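Local coordinates for protein rhamnogalacturonan endolyase YesW (Bacillus subtilis, PDB 2ZUX) that cleaves rhamnogalacturonan in plant cell-wall pectin by endo-type elimination, releasing oligosaccharides, and requires calcium or manganese for activity, at residues A389-S394 with G401-G406; L378-V383 with S394-A399. All coordinates share one frame; numbering follows the deposited sequence.

The two contacts illustrate how a propeller blade is built from successive hairpins. Strands 366-369, 379-383, 393-397 and 403-407 follow one another in an antiparallel sheet, in the same order across it as along the chain. Contact 2 pairs the two middle strands; contact 1 pairs strand 393-397, together with the turn leading into it, with the outermost strand 403-407. S394 belongs to both, and the contact centres lie about 8 Å apart. F395 bonds outward to L404 and W405 through its backbone, while its ring meets F381 on the inner strand. The blade thus passes from a buried middle, tied to calcium through E379, to a partly exposed rim.

Contact 1: A389-S394 with G401-G406; sequences AKYGLS and GKILWG
Y391 lays the face of its ring over the backbone of G406. In this CH-pi interaction, G406 CA stands 3.8 Å from the ring centroid and 19° off the ring normal, displaced from the middle toward the rim. Y391 CD1 comes closer still to the chain, 3.4 Å from G406 C. A beta carbon on G406 would collide with Y391 CG, so the lack of a side chain is what lets the ring lie flat here. Against the opposite face, K390 CG sits over the ring centre, and the phenol is clasped between the two; a weak bond also runs from K390 NZ to Y391 OH.

Apolar contacts extend the packing on both faces of the hairpin. On the face of Y391 and S394, the isoleucine and tyrosine side chains run alongside in opposing senses, I403 CG2 lying 3.7 Å from Y391 CE2, while I403 CD1 touches S394 CB at 4.3 Å. On the other face, L393 CD1 reaches W405 CZ3 at 4.2 Å. Although the CB of W405 points away from 389-394, CG sits between its own backbone N and carbonyl carbon (chi1 61°), and the far rim of the indole meets the leucine. The indole also stacks on F395, and its NE1 donates a hydrogen bond to A439 O.

The backbones meet at S394 and G406, an antiparallel non-hydrogen-bonded pair whose CA atoms are 4.3 Å apart. Two classic beta bulges flank this pair: G392 and L393 both face V407, and L404 and W405 both face F395. The second coincides with a corner in the chain at L404. Together these features describe a bulged beta hairpin at the outer edge of a four-stranded propeller blade, its last strand bent at L404 and met at G406 by the ring of a tyrosine from the turn that leads into strand 393-397.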
ATOM      1  N   ALA A 389      -0.841 -28.364   4.459  1.00 18.49           N
ATOM      2  CA  ALA A 389      -0.823 -27.951   3.064  1.00 17.44           C
ATOM      3  C   ALA A 389       0.299 -28.658   2.308  1.00 16.97           C
ATOM      4  O   ALA A 389       1.380 -28.887   2.850  1.00 16.35           O
ATOM      5  CB  ALA A 389      -0.664 -26.438   2.960  1.00 17.27           C
ATOM      6  N   LYS A 390       0.017 -29.004   1.057  1.00 16.71           N
ATOM      7  CA  LYS A 390       0.983 -29.603   0.142  1.00 17.04           C
ATOM      8  C   LYS A 390       2.271 -28.775   0.056  1.00 15.54           C
ATOM      9  O   LYS A 390       3.378 -29.314  -0.025  1.00 14.73           O
ATOM     10  CB  LYS A 390       0.314 -29.759  -1.234  1.00 17.54           C
ATOM     11  CG  LYS A 390       1.202 -30.118  -2.402  1.00 19.56           C
ATOM     12  CD  LYS A 390       0.337 -30.478  -3.614  1.00 19.63           C
ATOM     13  CE  LYS A 390       1.148 -30.702  -4.881  1.00 24.82           C
ATOM     14  NZ  LYS A 390       2.310 -31.607  -4.706  1.00 26.43           N
ATOM     15  N   TYR A 391       2.105 -27.453   0.072  1.00 14.47           N
ATOM     16  CA  TYR A 391       3.231 -26.524   0.096  1.00 13.63           C
ATOM     17  C   TYR A 391       3.049 -25.484   1.191  1.00 12.96           C
ATOM     18  O   TYR A 391       1.937 -24.992   1.397  1.00 13.04           O
ATOM     19  CB  TYR A 391       3.363 -25.792  -1.246  1.00 14.15           C
ATOM     20  CG  TYR A 391       3.485 -26.679  -2.467  1.00 14.75           C
ATOM     21  CD1 TYR A 391       4.511 -27.625  -2.578  1.00 15.69           C
ATOM     22  CD2 TYR A 391       2.591 -26.556  -3.529  1.00 15.36           C
ATOM     23  CE1 TYR A 391       4.623 -28.429  -3.707  1.00 16.35           C
ATOM     24  CE2 TYR A 391       2.697 -27.354  -4.655  1.00 15.80           C
ATOM     25  CZ  TYR A 391       3.716 -28.280  -4.742  1.00 16.40           C
ATOM     26  OH  TYR A 391       3.814 -29.074  -5.863  1.00 17.95           O
ATOM     27  N   GLY A 392       4.135 -25.157   1.890  1.00 12.11           N
ATOM     28  CA  GLY A 392       4.153 -24.011   2.805  1.00 11.76           C
ATOM     29  C   GLY A 392       4.495 -22.719   2.085  1.00 11.60           C
ATOM     30  O   GLY A 392       4.252 -21.629   2.596  1.00 11.51           O
ATOM     31  N   LEU A 393       5.097 -22.848   0.910  1.00 11.17           N
ATOM     32  CA  LEU A 393       5.384 -21.702   0.057  1.00 12.19           C
ATOM     33  C   LEU A 393       5.154 -22.139  -1.372  1.00 11.59           C
ATOM     34  O   LEU A 393       5.554 -23.237  -1.771  1.00 11.67           O
ATOM     35  CB  LEU A 393       6.795 -21.149   0.289  1.00 14.04           C
ATOM     36  CG  LEU A 393       7.983 -22.096   0.456  1.00 15.78           C
ATOM     37  CD1 LEU A 393       9.265 -21.470  -0.063  1.00 17.19           C
ATOM     38  CD2 LEU A 393       8.155 -22.520   1.923  1.00 17.05           C
ATOM     39  N   SER A 394       4.472 -21.289  -2.130  1.00 10.72           N
ATOM     40  CA  SER A 394       4.101 -21.629  -3.492  1.00 10.33           C
ATOM     41  C   SER A 394       4.457 -20.479  -4.415  1.00 10.16           C
ATOM     42  O   SER A 394       4.346 -19.307  -4.052  1.00 10.46           O
ATOM     43  CB  SER A 394       2.614 -21.988  -3.596  1.00 10.83           C
ATOM     44  OG  SER A 394       1.771 -20.902  -3.247  1.00 10.54           O
ATOM     45  N   GLY A 401      -2.777 -19.925 -12.389  1.00 13.27           N
ATOM     46  CA  GLY A 401      -2.704 -20.570 -11.086  1.00 13.07           C
ATOM     47  C   GLY A 401      -1.811 -21.796 -11.042  1.00 13.77           C
ATOM     48  O   GLY A 401      -1.645 -22.398  -9.988  1.00 14.22           O
ATOM     49  N   LYS A 402      -1.240 -22.169 -12.186  1.00 13.63           N
ATOM     50  CA  LYS A 402      -0.362 -23.333 -12.258  1.00 15.04           C
ATOM     51  C   LYS A 402       0.807 -23.132 -11.307  1.00 14.11           C
ATOM     52  O   LYS A 402       1.495 -22.112 -11.356  1.00 13.51           O
ATOM     53  CB  LYS A 402       0.159 -23.533 -13.683  1.00 15.36           C
ATOM     54  CG  LYS A 402       1.178 -24.674 -13.827  1.00 17.41           C
ATOM     55  CD  LYS A 402       1.634 -24.857 -15.273  1.00 18.25           C
ATOM     56  CE  LYS A 402       2.613 -26.021 -15.429  1.00 21.09           C
ATOM     57  NZ  LYS A 402       2.148 -27.273 -14.763  1.00 24.12           N
ATOM     58  N   ILE A 403       1.045 -24.118 -10.448  1.00 13.97           N
ATOM     59  CA  ILE A 403       2.199 -24.074  -9.562  1.00 14.20           C
ATOM     60  C   ILE A 403       3.467 -24.319 -10.380  1.00 14.08           C
ATOM     61  O   ILE A 403       3.609 -25.359 -11.028  1.00 15.35           O
ATOM     62  CB  ILE A 403       2.080 -25.103  -8.404  1.00 14.52           C
ATOM     63  CG1 ILE A 403       0.763 -24.928  -7.631  1.00 15.49           C
ATOM     64  CG2 ILE A 403       3.285 -25.001  -7.469  1.00 15.26           C
ATOM     65  CD1 ILE A 403       0.559 -23.564  -6.988  1.00 15.81           C
ATOM     66  N   LEU A 404       4.371 -23.346 -10.377  1.00 13.01           N
ATOM     67  CA  LEU A 404       5.651 -23.488 -11.065  1.00 13.51           C
ATOM     68  C   LEU A 404       6.612 -24.267 -10.185  1.00 13.23           C
ATOM     69  O   LEU A 404       7.326 -25.156 -10.658  1.00 13.93           O
ATOM     70  CB  LEU A 404       6.212 -22.120 -11.450  1.00 13.71           C
ATOM     71  CG  LEU A 404       5.230 -21.323 -12.307  1.00 13.51           C
ATOM     72  CD1 LEU A 404       5.635 -19.865 -12.398  1.00 14.58           C
ATOM     73  CD2 LEU A 404       5.113 -21.928 -13.697  1.00 14.64           C
ATOM     74  N   TRP A 405       6.613 -23.946  -8.897  1.00 13.05           N
ATOM     75  CA  TRP A 405       7.318 -24.736  -7.897  1.00 12.96           C
ATOM     76  C   TRP A 405       6.757 -24.415  -6.522  1.00 12.68           C
ATOM     77  O   TRP A 405       6.131 -23.369  -6.323  1.00 12.27           O
ATOM     78  CB  TRP A 405       8.835 -24.518  -7.948  1.00 12.81           C
ATOM     79  CG  TRP A 405       9.285 -23.104  -7.691  1.00 12.16           C
ATOM     80  CD1 TRP A 405       9.443 -22.111  -8.621  1.00 12.00           C
ATOM     81  CD2 TRP A 405       9.650 -22.533  -6.428  1.00 11.43           C
ATOM     82  NE1 TRP A 405       9.891 -20.962  -8.014  1.00 11.78           N
ATOM     83  CE2 TRP A 405      10.011 -21.189  -6.668  1.00 11.00           C
ATOM     84  CE3 TRP A 405       9.713 -23.027  -5.116  1.00 11.94           C
ATOM     85  CZ2 TRP A 405      10.439 -20.335  -5.648  1.00 11.60           C
ATOM     86  CZ3 TRP A 405      10.134 -22.178  -4.101  1.00 12.58           C
ATOM     87  CH2 TRP A 405      10.488 -20.844  -4.373  1.00 12.51           C
ATOM     88  N   GLY A 406       6.942 -25.341  -5.592  1.00 12.70           N
ATOM     89  CA  GLY A 406       6.519 -25.150  -4.217  1.00 12.99           C
ATOM     90  C   GLY A 406       7.360 -26.018  -3.312  1.00 13.28           C
ATOM     91  O   GLY A 406       8.015 -26.964  -3.776  1.00 14.01           O
TER

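Contact 2: L378-V383 with S394-A399; sequences LEVFQV and SFRDAA. With CA (calcium ion), chain J.
R396 begins with CG lodged between its own backbone N and carbonyl carbon (chi1 78°), then runs extended to NE alongside V380 on the facing strand. Q382 sets CG anti to its backbone N (chi1 -172°); the chain beyond is extended, and its amide meets the guanidinium. R396 NH1 gives Q382 OE1 a weak, bent hydrogen bond of 2.9 Å, the two planes turned 55° apart. V380 CG1 lies over one guanidinium face, 3.6 Å from NH1 of R396.

Two waters complete this polar patch. One links V380 O, S394 OG and R396 NH1; the other joins Q382 OE1 to S394 OG. Farther out, R396 NE bonds to Y356 OH and NH2 to G344 O, and Q382 NE2 to N325 OD1. An alanine in place of R396 would probably leave G344 O and Y356 OH without their arginine partner, Q382 OE1 relying on its water, and a gap beside V380 CG1.

V380, Q382, S394 and R396 share one face of the sheet; F381 and F395 are on the opposite one. These two rings cross at about a right angle, CD1 of F381 lying 4.1 Å from CD1 of F395 at the edge of the latter ring. Beside F395, E379 CG packs 3.7 Å from F395 CE2, and the carboxylate beyond grips calcium through both oxygens, E379 OE2 at 2.4 Å; D370, D372 O, R375 O, G377 O and water share the ion.

Backbone bonds run both ways at V380 with R396 and at Q382 with S394, where S394 N reaches Q382 O at 2.8 Å. A398 N adds a bond to L378 O, and A398 CB rests 3.7 Å from V380 CG2. This middle pair of the blade is flanked by strands 366-369 and 403-407, while F381 and F395 pack on V430 of strand 429-432.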
ATOM      1  N   LEU A 378       2.945 -12.478 -15.082  1.00 13.00           N
ATOM      2  CA  LEU A 378       3.292 -12.213 -13.694  1.00 11.88           C
ATOM      3  C   LEU A 378       3.294 -13.506 -12.908  1.00 11.56           C
ATOM      4  O   LEU A 378       2.781 -14.532 -13.362  1.00 11.65           O
ATOM      5  CB  LEU A 378       2.310 -11.216 -13.076  1.00 12.08           C
ATOM      6  CG  LEU A 378       2.239  -9.853 -13.767  1.00 12.48           C
ATOM      7  CD1 LEU A 378       1.174  -8.986 -13.123  1.00 13.99           C
ATOM      8  CD2 LEU A 378       3.589  -9.145 -13.756  1.00 14.63           C
ATOM      9  N   GLU A 379       3.916 -13.447 -11.741  1.00 10.82           N
ATOM     10  CA  GLU A 379       4.023 -14.597 -10.857  1.00 10.43           C
ATOM     11  C   GLU A 379       3.561 -14.179  -9.467  1.00 10.03           C
ATOM     12  O   GLU A 379       3.620 -12.997  -9.106  1.00 10.53           O
ATOM     13  CB  GLU A 379       5.461 -15.135 -10.819  1.00 10.68           C
ATOM     14  CG  GLU A 379       5.955 -15.776 -12.133  1.00 11.35           C
ATOM     15  CD  GLU A 379       6.401 -14.775 -13.189  1.00 11.49           C
ATOM     16  OE1 GLU A 379       6.925 -13.698 -12.840  1.00 11.29           O
ATOM     17  OE2 GLU A 379       6.259 -15.077 -14.399  1.00 12.64           O
ATOM     18  N   VAL A 380       3.082 -15.154  -8.702  1.00  9.99           N
ATOM     19  CA  VAL A 380       2.636 -14.916  -7.331  1.00  9.75           C
ATOM     20  C   VAL A 380       3.403 -15.834  -6.396  1.00  9.62           C
ATOM     21  O   VAL A 380       3.385 -17.058  -6.569  1.00  9.74           O
ATOM     22  CB  VAL A 380       1.125 -15.169  -7.153  1.00  9.75           C
ATOM     23  CG1 VAL A 380       0.713 -14.939  -5.701  1.00 10.33           C
ATOM     24  CG2 VAL A 380       0.308 -14.294  -8.086  1.00 11.11           C
ATOM     25  N   PHE A 381       4.097 -15.232  -5.433  1.00  9.82           N
ATOM     26  CA  PHE A 381       4.728 -15.980  -4.364  1.00 10.05           C
ATOM     27  C   PHE A 381       3.889 -15.818  -3.114  1.00  9.59           C
ATOM     28  O   PHE A 381       3.522 -14.702  -2.741  1.00 10.11           O
ATOM     29  CB  PHE A 381       6.153 -15.486  -4.110  1.00  9.94           C
ATOM     30  CG  PHE A 381       6.848 -16.222  -2.994  1.00  9.87           C
ATOM     31  CD1 PHE A 381       7.123 -17.586  -3.110  1.00 10.35           C
ATOM     32  CD2 PHE A 381       7.245 -15.558  -1.841  1.00  9.67           C
ATOM     33  CE1 PHE A 381       7.749 -18.282  -2.079  1.00 10.89           C
ATOM     34  CE2 PHE A 381       7.881 -16.246  -0.806  1.00 10.16           C
ATOM     35  CZ  PHE A 381       8.136 -17.614  -0.931  1.00 10.41           C
ATOM     36  N   GLN A 382       3.598 -16.940  -2.466  1.00  9.07           N
ATOM     37  CA  GLN A 382       2.671 -16.963  -1.343  1.00  9.18           C
ATOM     38  C   GLN A 382       3.142 -17.970  -0.320  1.00  9.47           C
ATOM     39  O   GLN A 382       3.757 -18.974  -0.672  1.00  9.59           O
ATOM     40  CB  GLN A 382       1.284 -17.375  -1.832  1.00  9.01           C
ATOM     41  CG  GLN A 382       0.173 -17.253  -0.799  1.00  9.24           C
ATOM     42  CD  GLN A 382      -1.152 -17.806  -1.303  1.00  9.45           C
ATOM     43  OE1 GLN A 382      -1.252 -18.268  -2.443  1.00  9.68           O
ATOM     44  NE2 GLN A 382      -2.178 -17.758  -0.457  1.00  9.95           N
ATOM     45  N   VAL A 383       2.867 -17.677   0.948  1.00  9.07           N
ATOM     46  CA  VAL A 383       3.080 -18.636   2.027  1.00  9.49           C
ATOM     47  C   VAL A 383       1.741 -19.083   2.596  1.00  9.26           C
ATOM     48  O   VAL A 383       0.704 -18.439   2.373  1.00  9.68           O
ATOM     49  CB  VAL A 383       4.023 -18.087   3.131  1.00  9.77           C
ATOM     50  CG1 VAL A 383       5.417 -17.848   2.554  1.00 11.12           C
ATOM     51  CG2 VAL A 383       3.446 -16.814   3.764  1.00  9.75           C
ATOM     52  N   SER A 394       4.472 -21.289  -2.130  1.00 10.72           N
ATOM     53  CA  SER A 394       4.101 -21.629  -3.492  1.00 10.33           C
ATOM     54  C   SER A 394       4.457 -20.479  -4.415  1.00 10.16           C
ATOM     55  O   SER A 394       4.346 -19.307  -4.052  1.00 10.46           O
ATOM     56  CB  SER A 394       2.614 -21.988  -3.596  1.00 10.83           C
ATOM     57  OG  SER A 394       1.771 -20.902  -3.247  1.00 10.54           O
ATOM     58  N   PHE A 395       4.906 -20.828  -5.616  1.00 10.03           N
ATOM     59  CA  PHE A 395       5.320 -19.861  -6.619  1.00  9.96           C
ATOM     60  C   PHE A 395       4.581 -20.247  -7.897  1.00 10.28           C
ATOM     61  O   PHE A 395       4.786 -21.347  -8.433  1.00 10.66           O
ATOM     62  CB  PHE A 395       6.838 -19.940  -6.788  1.00 10.82           C
ATOM     63  CG  PHE A 395       7.432 -18.850  -7.652  1.00  9.99           C
ATOM     64  CD1 PHE A 395       8.123 -17.777  -7.079  1.00 11.62           C
ATOM     65  CD2 PHE A 395       7.365 -18.925  -9.040  1.00 10.71           C
ATOM     66  CE1 PHE A 395       8.696 -16.782  -7.883  1.00 11.83           C
ATOM     67  CE2 PHE A 395       7.922 -17.941  -9.840  1.00 11.10           C
ATOM     68  CZ  PHE A 395       8.596 -16.865  -9.261  1.00 11.77           C
ATOM     69  N   ARG A 396       3.681 -19.379  -8.353  1.00  9.97           N
ATOM     70  CA  ARG A 396       2.736 -19.772  -9.390  1.00 10.19           C
ATOM     71  C   ARG A 396       2.602 -18.766 -10.519  1.00 10.61           C
ATOM     72  O   ARG A 396       2.952 -17.589 -10.379  1.00 10.59           O
ATOM     73  CB  ARG A 396       1.361 -20.012  -8.767  1.00 10.27           C
ATOM     74  CG  ARG A 396       0.568 -18.730  -8.460  1.00 10.61           C
ATOM     75  CD  ARG A 396      -0.696 -19.093  -7.738  1.00 10.28           C
ATOM     76  NE  ARG A 396      -1.707 -18.046  -7.584  1.00 10.29           N
ATOM     77  CZ  ARG A 396      -2.074 -17.509  -6.416  1.00  9.99           C
ATOM     78  NH1 ARG A 396      -1.448 -17.818  -5.283  1.00 10.32           N
ATOM     79  NH2 ARG A 396      -3.071 -16.638  -6.379  1.00 10.23           N
ATOM     80  N   ASP A 397       2.063 -19.261 -11.631  1.00 11.13           N
ATOM     81  CA  ASP A 397       1.630 -18.435 -12.739  1.00 11.17           C
ATOM     82  C   ASP A 397       0.434 -17.611 -12.249  1.00 10.88           C
ATOM     83  O   ASP A 397      -0.572 -18.168 -11.831  1.00 11.36           O
ATOM     84  CB  ASP A 397       1.232 -19.365 -13.891  1.00 11.82           C
ATOM     85  CG  ASP A 397       0.811 -18.626 -15.143  1.00 13.44           C
ATOM     86  OD1 ASP A 397      -0.068 -17.742 -15.074  1.00 13.24           O
ATOM     87  OD2 ASP A 397       1.329 -18.983 -16.223  1.00 16.31           O
ATOM     88  N   ALA A 398       0.549 -16.282 -12.295  1.00 10.90           N
ATOM     89  CA  ALA A 398      -0.502 -15.419 -11.745  1.00 11.42           C
ATOM     90  C   ALA A 398      -1.850 -15.574 -12.454  1.00 11.43           C
ATOM     91  O   ALA A 398      -2.907 -15.445 -11.834  1.00 11.77           O
ATOM     92  CB  ALA A 398      -0.059 -13.962 -11.760  1.00 11.76           C
ATOM     93  N   ALA A 399      -1.793 -15.815 -13.762  1.00 11.84           N
ATOM     94  CA  ALA A 399      -2.993 -15.881 -14.598  1.00 12.22           C
ATOM     95  C   ALA A 399      -3.703 -17.229 -14.564  1.00 12.63           C
ATOM     96  O   ALA A 399      -4.927 -17.278 -14.543  1.00 13.06           O
ATOM     97  CB  ALA A 399      -2.651 -15.511 -16.038  1.00 12.68           C
TER
HETATM   98 CA    CA J 636       7.318 -13.193 -15.514  1.00 11.55          CA
HETATM   99  O   HOH W   1       1.405 -18.820  -5.223  1.00 10.58           O
HETATM  100  O   HOH W   2      -1.217 -20.695  -3.845  1.00 11.34           O
HETATM  101  O   HOH W   3       7.895 -11.675 -17.325  1.00 14.03           O